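Local coordinates for protein cpftsy (Physcomitrella patens, PDB 4AK9) that probably serves as the chloroplast receptor of the signal recognition particle, a GTPase of the SIMIBI class that acts in targeting proteins to the thylakoid membrane, at residues E44-L49 against T72-I77; V145-A150 against V202-T207; T265-T270 against D286-P291. One frame throughout, in Å; residues are numbered along the deposited sequence.

Contact 1. Residues E44-L49 against T72-I77; sequences ESESIL and TIRKDI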
loop_
_atom_site.group_PDB
_atom_site.type_symbol
_atom_site.label_atom_id
_atom_site.label_comp_id
_atom_site.label_asym_id
_atom_site.label_seq_id
_atom_site.Cartn_x
_atom_site.Cartn_y
_atom_site.Cartn_z
ATOM N N GLU A 44 -26.861 2.484 10.696
ATOM C CA GLU A 44 -25.696 2.834 9.903
ATOM C C GLU A 44 -24.561 1.823 10.062
ATOM O O GLU A 44 -23.449 2.096 9.570
ATOM C CB GLU A 44 -25.223 4.252 10.256
ATOM C CG GLU A 44 -26.148 5.353 9.700
ATOM C CD GLU A 44 -26.115 6.638 10.515
ATOM O OE1 GLU A 44 -26.756 6.672 11.591
ATOM O OE2 GLU A 44 -25.463 7.618 10.079
ATOM N N SER A 45 -24.826 0.666 10.697
ATOM C CA SER A 45 -23.724 -0.249 11.044
ATOM C C SER A 45 -22.891 -0.570 9.819
ATOM O O SER A 45 -21.668 -0.376 9.813
ATOM C CB SER A 45 -24.194 -1.550 11.680
ATOM O OG SER A 45 -23.098 -2.162 12.336
ATOM N N GLU A 46 -23.560 -1.015 8.761
ATOM C CA GLU A 46 -22.856 -1.417 7.550
ATOM C C GLU A 46 -22.024 -0.296 6.929
ATOM O O GLU A 46 -20.899 -0.543 6.478
ATOM C CB GLU A 46 -23.811 -2.048 6.540
ATOM C CG GLU A 46 -24.402 -3.374 7.022
ATOM C CD GLU A 46 -23.366 -4.498 7.123
ATOM O OE1 GLU A 46 -22.455 -4.432 7.988
ATOM O OE2 GLU A 46 -23.467 -5.467 6.333
ATOM N N SER A 47 -22.550 0.926 6.947
ATOM C CA SER A 47 -21.830 2.110 6.473
ATOM C C SER A 47 -20.601 2.421 7.330
ATOM O O SER A 47 -19.515 2.768 6.800
ATOM C CB SER A 47 -22.754 3.339 6.468
ATOM O OG SER A 47 -23.768 3.200 5.482
ATOM N N ILE A 48 -20.775 2.305 8.643
ATOM C CA ILE A 48 -19.725 2.606 9.590
ATOM C C ILE A 48 -18.611 1.570 9.444
ATOM O O ILE A 48 -17.432 1.922 9.509
ATOM C CB ILE A 48 -20.260 2.626 11.040
ATOM C CG1 ILE A 48 -21.281 3.743 11.197
ATOM C CG2 ILE A 48 -19.135 2.847 12.027
ATOM C CD1 ILE A 48 -20.812 5.040 10.628
ATOM N N LEU A 49 -18.973 0.322 9.196
ATOM C CA LEU A 49 -17.980 -0.745 9.147
ATOM C C LEU A 49 -17.206 -0.660 7.831
ATOM O O LEU A 49 -16.030 -1.012 7.791
ATOM C CB LEU A 49 -18.587 -2.136 9.330
ATOM C CG LEU A 49 -19.181 -2.417 10.722
ATOM C CD1 LEU A 49 -19.756 -3.822 10.798
ATOM C CD2 LEU A 49 -18.129 -2.232 11.783
ATOM N N THR A 72 -15.677 -10.630 10.525
ATOM C CA THR A 72 -15.942 -11.246 11.832
ATOM C C THR A 72 -16.774 -10.324 12.756
ATOM O O THR A 72 -17.682 -10.781 13.478
ATOM C CB THR A 72 -14.599 -11.607 12.515
ATOM O OG1 THR A 72 -13.845 -12.463 11.643
ATOM C CG2 THR A 72 -14.839 -12.318 13.818
ATOM N N ILE A 73 -16.467 -9.032 12.733
ATOM C CA ILE A 73 -17.204 -8.043 13.503
ATOM C C ILE A 73 -18.641 -7.926 13.005
ATOM O O ILE A 73 -19.581 -7.852 13.816
ATOM C CB ILE A 73 -16.522 -6.665 13.432
ATOM C CG1 ILE A 73 -15.139 -6.723 14.102
ATOM C CG2 ILE A 73 -17.390 -5.545 14.045
ATOM C CD1 ILE A 73 -14.328 -5.463 13.873
ATOM N N ARG A 74 -18.811 -7.896 11.678
ATOM C CA ARG A 74 -20.142 -7.850 11.065
ATOM C C ARG A 74 -21.012 -9.024 11.541
ATOM O O ARG A 74 -22.191 -8.812 11.864
ATOM C CB ARG A 74 -20.080 -7.842 9.517
ATOM C CG ARG A 74 -19.289 -6.672 8.897
ATOM C CD ARG A 74 -19.243 -6.717 7.337
ATOM N NE ARG A 74 -18.203 -5.824 6.817
ATOM C CZ ARG A 74 -18.384 -4.542 6.474
ATOM N NH1 ARG A 74 -19.594 -3.994 6.562
ATOM N NH2 ARG A 74 -17.352 -3.808 6.032
ATOM N N LYS A 75 -20.452 -10.245 11.555
ATOM C CA LYS A 75 -21.206 -11.442 11.994
ATOM C C LYS A 75 -21.574 -11.346 13.470
ATOM O O LYS A 75 -22.698 -11.681 13.861
ATOM C CB LYS A 75 -20.424 -12.748 11.799
ATOM C CG LYS A 75 -19.611 -12.852 10.526
ATOM C CD LYS A 75 -20.427 -13.278 9.328
ATOM C CE LYS A 75 -19.488 -13.561 8.161
ATOM N NZ LYS A 75 -20.186 -14.200 7.000
ATOM N N ASP A 76 -20.616 -10.926 14.294
ATOM C CA ASP A 76 -20.852 -10.796 15.735
ATOM C C ASP A 76 -21.926 -9.743 16.034
ATOM O O ASP A 76 -22.705 -9.874 17.003
ATOM C CB ASP A 76 -19.545 -10.472 16.483
ATOM C CG ASP A 76 -18.554 -11.643 16.485
ATOM O OD1 ASP A 76 -18.913 -12.749 16.020
ATOM O OD2 ASP A 76 -17.411 -11.466 16.963
ATOM N N ILE A 77 -21.981 -8.697 15.206
ATOM C CA ILE A 77 -23.039 -7.700 15.358
ATOM C C ILE A 77 -24.399 -8.282 14.972
ATOM O O ILE A 77 -25.391 -8.118 15.703
ATOM C CB ILE A 77 -22.770 -6.426 14.524
ATOM C CG1 ILE A 77 -21.633 -5.621 15.155
ATOM C CG2 ILE A 77 -24.024 -5.550 14.447
ATOM C CD1 ILE A 77 -21.124 -4.454 14.284
#
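Arg-74 and Glu-46 form the charged part of this meeting between two nearly antiparallel helices, whose axes in these segments run 161° apart and come no closer than 11.2 Å. Arg-74 NH1 donates to Glu-46 OE1 at 3.2 Å in a rather long, bent bond. It lies close to the guanidinium plane, yet it reaches the oxygen from above the carboxylate plane, and the two flat groups are turned 69° from each other. A bend at chi2 (-68°) swings Glu-46 CD, and the carboxylate with it, toward an arginine that stays extended from CG to NE. This salt bridge is one of several. Arg-74 NH2 also pairs with Glu-53 and Asp-50, while Glu-46 OE2 forms a salt bridge with Arg-210 of the second subunit, whose NH2 comes close to Arg-74 NH1; Glu-46, bonded to both, probably offsets the repulsion.

The apolar part centres on Leu-49. Its CB lies over one face of the guanidinium, toward the rim, 3.7 Å from Arg-74 CZ, and its CD1 lies 3.5 Å from Arg-74 CG as the two side chains slide past each other in opposite directions. The same CD1 meets Ile-77 CD1 tip to tip at 3.8 Å, and the other branch, CD2, touches Ile-73 CG2 at 4.1 Å. Ser-45 OG, hydrogen-bonded to Trp-40 NE1, also lies 3.6 Å from Ile-77 CD1.

Helices 45-58 and 63-78 thus pack as neighbours in the SRP54-type helical bundle, and helix 85-101 adds Ile-88 against both Ile-73 and Ile-77.

Contact 2. Residues V145-A150 against V202-T207; sequences VKVLMA and VVLCDT
Leu-148 N bonds to Val-202 O at 3.0 Å, one of five main-chain bonds that join two parallel strands and their flanks; the longest, at 3.3 Å, runs from Val-202 N to Lys-146 O. Leu-148 O accepts from Leu-204 N, Ala-150 N donates to Leu-204 O, and Asp-206 N reaches Ala-150 O at 2.9 Å. Leu-148 O, already taken by Leu-204 N, also receives a CA-H...O contact from Val-203 CA at 3.2 Å.

On one face Val-147 CG1 touches Leu-204 CD2 at 3.8 Å; at the start of the pairing, Val-145 CG1, anti to its backbone N (chi1 177°), meets Val-202 CG2 at 3.6 Å. The other face carries Ala-150, whose CB is 4.2 Å from Cys-205 SG.

Farther out, helix 126-142 covers the Val-147 and Leu-204 face through Phe-140 and Leu-133, and helix 184-197 covers Ala-150 and Cys-205 through Leu-188. Strand 173-175 flanks 147-150, and 117-123 flanks 202-205.

The chemistry is that of a buried parallel sheet, backbone polarity paired and apolar side chains on both faces. At the far end of segment 202-207, Thr-207 O accepts from Lys-129 NZ of the probable P-loop, consistent with a frame for nucleotide binding.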
loop_
_atom_site.group_PDB
_atom_site.type_symbol
_atom_site.label_atom_id
_atom_site.label_comp_id
_atom_site.label_asym_id
_atom_site.label_seq_id
_atom_site.Cartn_x
_atom_site.Cartn_y
_atom_site.Cartn_z
ATOM N N VAL A 145 26.456 -14.042 24.757
ATOM C CA VAL A 145 26.578 -14.979 23.642
ATOM C C VAL A 145 27.777 -14.607 22.746
ATOM O O VAL A 145 27.999 -13.434 22.431
ATOM C CB VAL A 145 25.258 -14.996 22.818
ATOM C CG1 VAL A 145 25.361 -15.913 21.599
ATOM C CG2 VAL A 145 24.087 -15.398 23.718
ATOM N N LYS A 146 28.549 -15.615 22.355
ATOM C CA LYS A 146 29.719 -15.414 21.498
ATOM C C LYS A 146 29.355 -15.495 19.996
ATOM O O LYS A 146 28.983 -16.567 19.485
ATOM C CB LYS A 146 30.772 -16.462 21.851
ATOM C CG LYS A 146 32.046 -16.405 21.040
ATOM C CD LYS A 146 33.034 -17.438 21.586
ATOM C CE LYS A 146 34.334 -17.460 20.784
ATOM N NZ LYS A 146 35.076 -18.735 21.051
ATOM N N VAL A 147 29.506 -14.373 19.290
ATOM C CA VAL A 147 28.978 -14.220 17.933
ATOM C C VAL A 147 30.070 -14.159 16.880
ATOM O O VAL A 147 31.083 -13.469 17.067
ATOM C CB VAL A 147 28.165 -12.894 17.792
ATOM C CG1 VAL A 147 27.697 -12.691 16.360
ATOM C CG2 VAL A 147 26.999 -12.884 18.761
ATOM N N LEU A 148 29.861 -14.872 15.773
ATOM C CA LEU A 148 30.721 -14.758 14.601
ATOM C C LEU A 148 29.910 -14.272 13.405
ATOM O O LEU A 148 28.874 -14.850 13.085
ATOM C CB LEU A 148 31.359 -16.110 14.260
ATOM C CG LEU A 148 32.158 -16.168 12.953
ATOM C CD1 LEU A 148 33.433 -15.339 13.089
ATOM C CD2 LEU A 148 32.518 -17.628 12.547
ATOM N N MET A 149 30.387 -13.229 12.731
ATOM C CA MET A 149 29.695 -12.734 11.545
ATOM C C MET A 149 30.325 -13.281 10.287
ATOM O O MET A 149 31.542 -13.483 10.224
ATOM C CB MET A 149 29.694 -11.197 11.510
ATOM C CG MET A 149 28.939 -10.556 12.645
ATOM S SD MET A 149 29.059 -8.754 12.502
ATOM C CE MET A 149 28.120 -8.219 13.887
ATOM N N ALA A 150 29.498 -13.529 9.269
ATOM C CA ALA A 150 29.990 -14.026 7.990
ATOM C C ALA A 150 29.546 -13.120 6.862
ATOM O O ALA A 150 28.322 -12.923 6.638
ATOM C CB ALA A 150 29.494 -15.456 7.747
ATOM N N VAL A 202 26.886 -18.588 18.037
ATOM C CA VAL A 202 25.940 -18.179 16.985
ATOM C C VAL A 202 26.745 -17.639 15.825
ATOM O O VAL A 202 27.730 -16.926 16.045
ATOM C CB VAL A 202 25.015 -17.037 17.461
ATOM C CG1 VAL A 202 24.158 -16.554 16.314
ATOM C CG2 VAL A 202 24.102 -17.496 18.601
ATOM N N VAL A 203 26.360 -18.007 14.604
ATOM C CA VAL A 203 26.951 -17.433 13.411
ATOM C C VAL A 203 25.851 -16.639 12.702
ATOM O O VAL A 203 24.769 -17.170 12.449
ATOM C CB VAL A 203 27.423 -18.499 12.431
ATOM C CG1 VAL A 203 28.007 -17.859 11.175
ATOM C CG2 VAL A 203 28.437 -19.433 13.099
ATOM N N LEU A 204 26.134 -15.377 12.400
ATOM C CA LEU A 204 25.181 -14.492 11.712
ATOM C C LEU A 204 25.661 -14.282 10.286
ATOM O O LEU A 204 26.674 -13.631 10.052
ATOM C CB LEU A 204 25.081 -13.143 12.444
ATOM C CG LEU A 204 24.000 -12.852 13.489
ATOM C CD1 LEU A 204 23.407 -14.103 14.062
ATOM C CD2 LEU A 204 24.443 -11.882 14.616
ATOM N N CYS A 205 24.940 -14.830 9.311
ATOM C CA CYS A 205 25.383 -14.806 7.890
ATOM C C CYS A 205 24.691 -13.749 7.053
ATOM O O CYS A 205 23.461 -13.704 7.000
ATOM C CB CYS A 205 25.090 -16.163 7.217
ATOM S SG CYS A 205 25.851 -17.586 8.031
ATOM N N ASP A 206 25.462 -12.921 6.368
ATOM C CA ASP A 206 24.887 -12.033 5.360
ATOM C C ASP A 206 24.860 -12.781 4.042
ATOM O O ASP A 206 25.638 -13.709 3.835
ATOM C CB ASP A 206 25.718 -10.766 5.225
ATOM C CG ASP A 206 24.959 -9.633 4.528
ATOM O OD1 ASP A 206 23.735 -9.793 4.258
ATOM O OD2 ASP A 206 25.587 -8.579 4.275
ATOM N N THR A 207 23.943 -12.405 3.154
ATOM C CA THR A 207 23.828 -13.058 1.845
ATOM C C THR A 207 23.567 -12.004 0.782
ATOM O O THR A 207 23.123 -10.884 1.097
ATOM C CB THR A 207 22.646 -14.065 1.793
ATOM O OG1 THR A 207 21.415 -13.380 2.125
ATOM C CG2 THR A 207 22.854 -15.211 2.770
#

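Contact 3. Residues T265-T270 against D286-P291; sequences TGFILT and DELSIP
Phe-267 and Ile-290 cross at about a right angle, with Ile-290 CG2 over one face of the ring. This methyl stands 4.0 Å from the Phe-267 ring centroid and 23° off its normal, a CH-pi contact displaced toward the rim, while Ile-290 CB lies 3.5 Å from Phe-267 CE2. The side chain of Leu-288 also runs at about a right angle to that of Phe-267, Leu-288 CD1 meeting Phe-267 CZ at 3.6 Å. An alanine in place of Phe-267 would probably leave Ile-290 CG2 and Leu-288 CD1 without their aromatic partner and open a gap between the strand and the end of the helix with the loop after it.

The main chain of Phe-267 is tied as well: Phe-267 N donates to Pro-291 O at 2.9 Å, and Gly-266 CA adds a CA-H...O contact to that oxygen at 3.3 Å. Ile-290 O, 3.2 Å from Phe-267 CE2, is a buried carbonyl without a hydrogen-bonding partner in the model.

Ser-289, just after the helix and with positive phi, lets the chain turn toward the sheet. The contact joins elements of a beta-alpha-beta unit of strand 266-270, helix 280-288 and strand 292-296, with Leu-241 and Leu-243 of strand 238-244 beside Phe-267 and Ala-255 of helix 251-261 against Leu-288.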
loop_
_atom_site.group_PDB
_atom_site.type_symbol
_atom_site.label_atom_id
_atom_site.label_comp_id
_atom_site.label_asym_id
_atom_site.label_seq_id
_atom_site.Cartn_x
_atom_site.Cartn_y
_atom_site.Cartn_z
ATOM N N THR A 265 12.089 -18.563 7.757
ATOM C CA THR A 265 11.537 -18.987 9.039
ATOM C C THR A 265 10.974 -17.808 9.832
ATOM O O THR A 265 10.248 -18.005 10.821
ATOM C CB THR A 265 12.606 -19.711 9.882
ATOM O OG1 THR A 265 13.689 -18.810 10.155
ATOM C CG2 THR A 265 13.157 -20.905 9.085
ATOM N N GLY A 266 11.301 -16.593 9.426
ATOM C CA GLY A 266 10.803 -15.416 10.147
ATOM C C GLY A 266 11.093 -14.144 9.387
ATOM O O GLY A 266 12.038 -14.083 8.612
ATOM N N PHE A 267 10.256 -13.117 9.601
ATOM C CA PHE A 267 10.521 -11.807 9.002
ATOM C C PHE A 267 11.090 -10.825 10.031
ATOM O O PHE A 267 10.777 -10.895 11.224
ATOM C CB PHE A 267 9.223 -11.197 8.467
ATOM C CG PHE A 267 8.473 -12.086 7.525
ATOM C CD1 PHE A 267 9.012 -12.456 6.315
ATOM C CD2 PHE A 267 7.179 -12.516 7.850
ATOM C CE1 PHE A 267 8.310 -13.272 5.439
ATOM C CE2 PHE A 267 6.455 -13.341 6.964
ATOM C CZ PHE A 267 7.017 -13.700 5.752
ATOM N N ILE A 268 11.887 -9.903 9.527
ATOM C CA ILE A 268 12.293 -8.697 10.236
ATOM C C ILE A 268 11.861 -7.487 9.437
ATOM O O ILE A 268 12.289 -7.276 8.284
ATOM C CB ILE A 268 13.826 -8.685 10.466
ATOM C CG1 ILE A 268 14.196 -9.899 11.324
ATOM C CG2 ILE A 268 14.274 -7.294 11.141
ATOM C CD1 ILE A 268 15.728 -10.121 11.400
ATOM N N LEU A 269 10.964 -6.697 10.028
ATOM C CA LEU A 269 10.404 -5.530 9.335
ATOM C C LEU A 269 11.051 -4.279 9.902
ATOM O O LEU A 269 10.883 -3.994 11.087
ATOM C CB LEU A 269 8.876 -5.458 9.527
ATOM C CG LEU A 269 8.103 -6.230 8.426
ATOM C CD1 LEU A 269 8.438 -7.734 8.397
ATOM C CD2 LEU A 269 6.601 -6.047 8.581
ATOM N N THR A 270 11.820 -3.598 9.075
ATOM C CA THR A 270 12.603 -2.440 9.521
ATOM C C THR A 270 11.903 -1.105 9.212
ATOM O O THR A 270 10.937 -1.059 8.426
ATOM C CB THR A 270 13.969 -2.398 8.808
ATOM O OG1 THR A 270 13.750 -2.289 7.400
ATOM C CG2 THR A 270 14.792 -3.652 9.094
ATOM N N ASP A 286 -0.602 -12.704 8.139
ATOM C CA ASP A 286 -1.843 -13.281 7.621
ATOM C C ASP A 286 -1.665 -13.967 6.264
ATOM O O ASP A 286 -2.084 -15.127 6.068
ATOM C CB ASP A 286 -2.927 -12.201 7.537
ATOM C CG ASP A 286 -4.259 -12.752 7.034
ATOM O OD1 ASP A 286 -4.619 -13.897 7.420
ATOM O OD2 ASP A 286 -4.926 -12.061 6.221
ATOM N N GLU A 287 -1.025 -13.288 5.317
ATOM C CA GLU A 287 -0.893 -13.816 3.975
ATOM C C GLU A 287 0.150 -14.900 3.847
ATOM O O GLU A 287 -0.047 -15.830 3.053
ATOM C CB GLU A 287 -0.562 -12.694 2.971
ATOM C CG GLU A 287 -1.721 -11.693 2.717
ATOM C CD GLU A 287 -2.839 -12.295 1.868
ATOM O OE1 GLU A 287 -2.527 -13.065 0.920
ATOM O OE2 GLU A 287 -4.032 -12.020 2.153
ATOM N N LEU A 288 1.259 -14.807 4.596
ATOM C CA LEU A 288 2.392 -15.733 4.387
ATOM C C LEU A 288 2.495 -16.853 5.420
ATOM O O LEU A 288 3.254 -17.835 5.233
ATOM C CB LEU A 288 3.764 -14.998 4.279
ATOM C CG LEU A 288 3.969 -13.920 3.177
ATOM C CD1 LEU A 288 5.358 -14.059 2.575
ATOM C CD2 LEU A 288 2.933 -13.964 2.064
ATOM N N SER A 289 1.729 -16.737 6.509
ATOM C CA SER A 289 1.727 -17.752 7.560
ATOM C C SER A 289 3.129 -18.021 8.125
ATOM O O SER A 289 3.454 -19.164 8.478
ATOM C CB SER A 289 1.090 -19.066 7.030
ATOM O OG SER A 289 -0.207 -18.816 6.451
ATOM N N ILE A 290 3.952 -16.966 8.222
ATOM C CA ILE A 290 5.317 -17.027 8.762
ATOM C C ILE A 290 5.422 -15.859 9.737
ATOM O O ILE A 290 4.917 -14.752 9.432
ATOM C CB ILE A 290 6.336 -16.818 7.629
ATOM C CG1 ILE A 290 6.346 -18.046 6.699
ATOM C CG2 ILE A 290 7.760 -16.562 8.177
ATOM C CD1 ILE A 290 7.013 -17.732 5.386
ATOM N N PRO A 291 5.957 -16.112 10.955
ATOM C CA PRO A 291 5.910 -15.042 11.959
ATOM C C PRO A 291 6.860 -13.876 11.658
ATOM O O PRO A 291 7.912 -14.015 11.008
ATOM C CB PRO A 291 6.337 -15.768 13.254
ATOM C CG PRO A 291 7.253 -16.881 12.763
ATOM C CD PRO A 291 6.553 -17.354 11.492
#

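Overall arrangement
The three contacts illustrate how chemistry follows place in a fold. Contact 2 is the most thoroughly buried, and main-chain bonds between parallel strands dominate it. Contact 3 is partly buried although its centre lies only about 5 Å from that of the chain; it reaches the same sheet, yet joins a strand to the end of a helix and the loop after it, chiefly through an aromatic side chain and one backbone bond. Their centres are about 21 Å apart, both within the GTPase domain. Contact 1 belongs instead to the helical bundle, about 49 Å from contact 2 between centres and across the chain's centre from it. Also partly buried, it combines apolar packing with ion pairs, one of which extends to the second subunit.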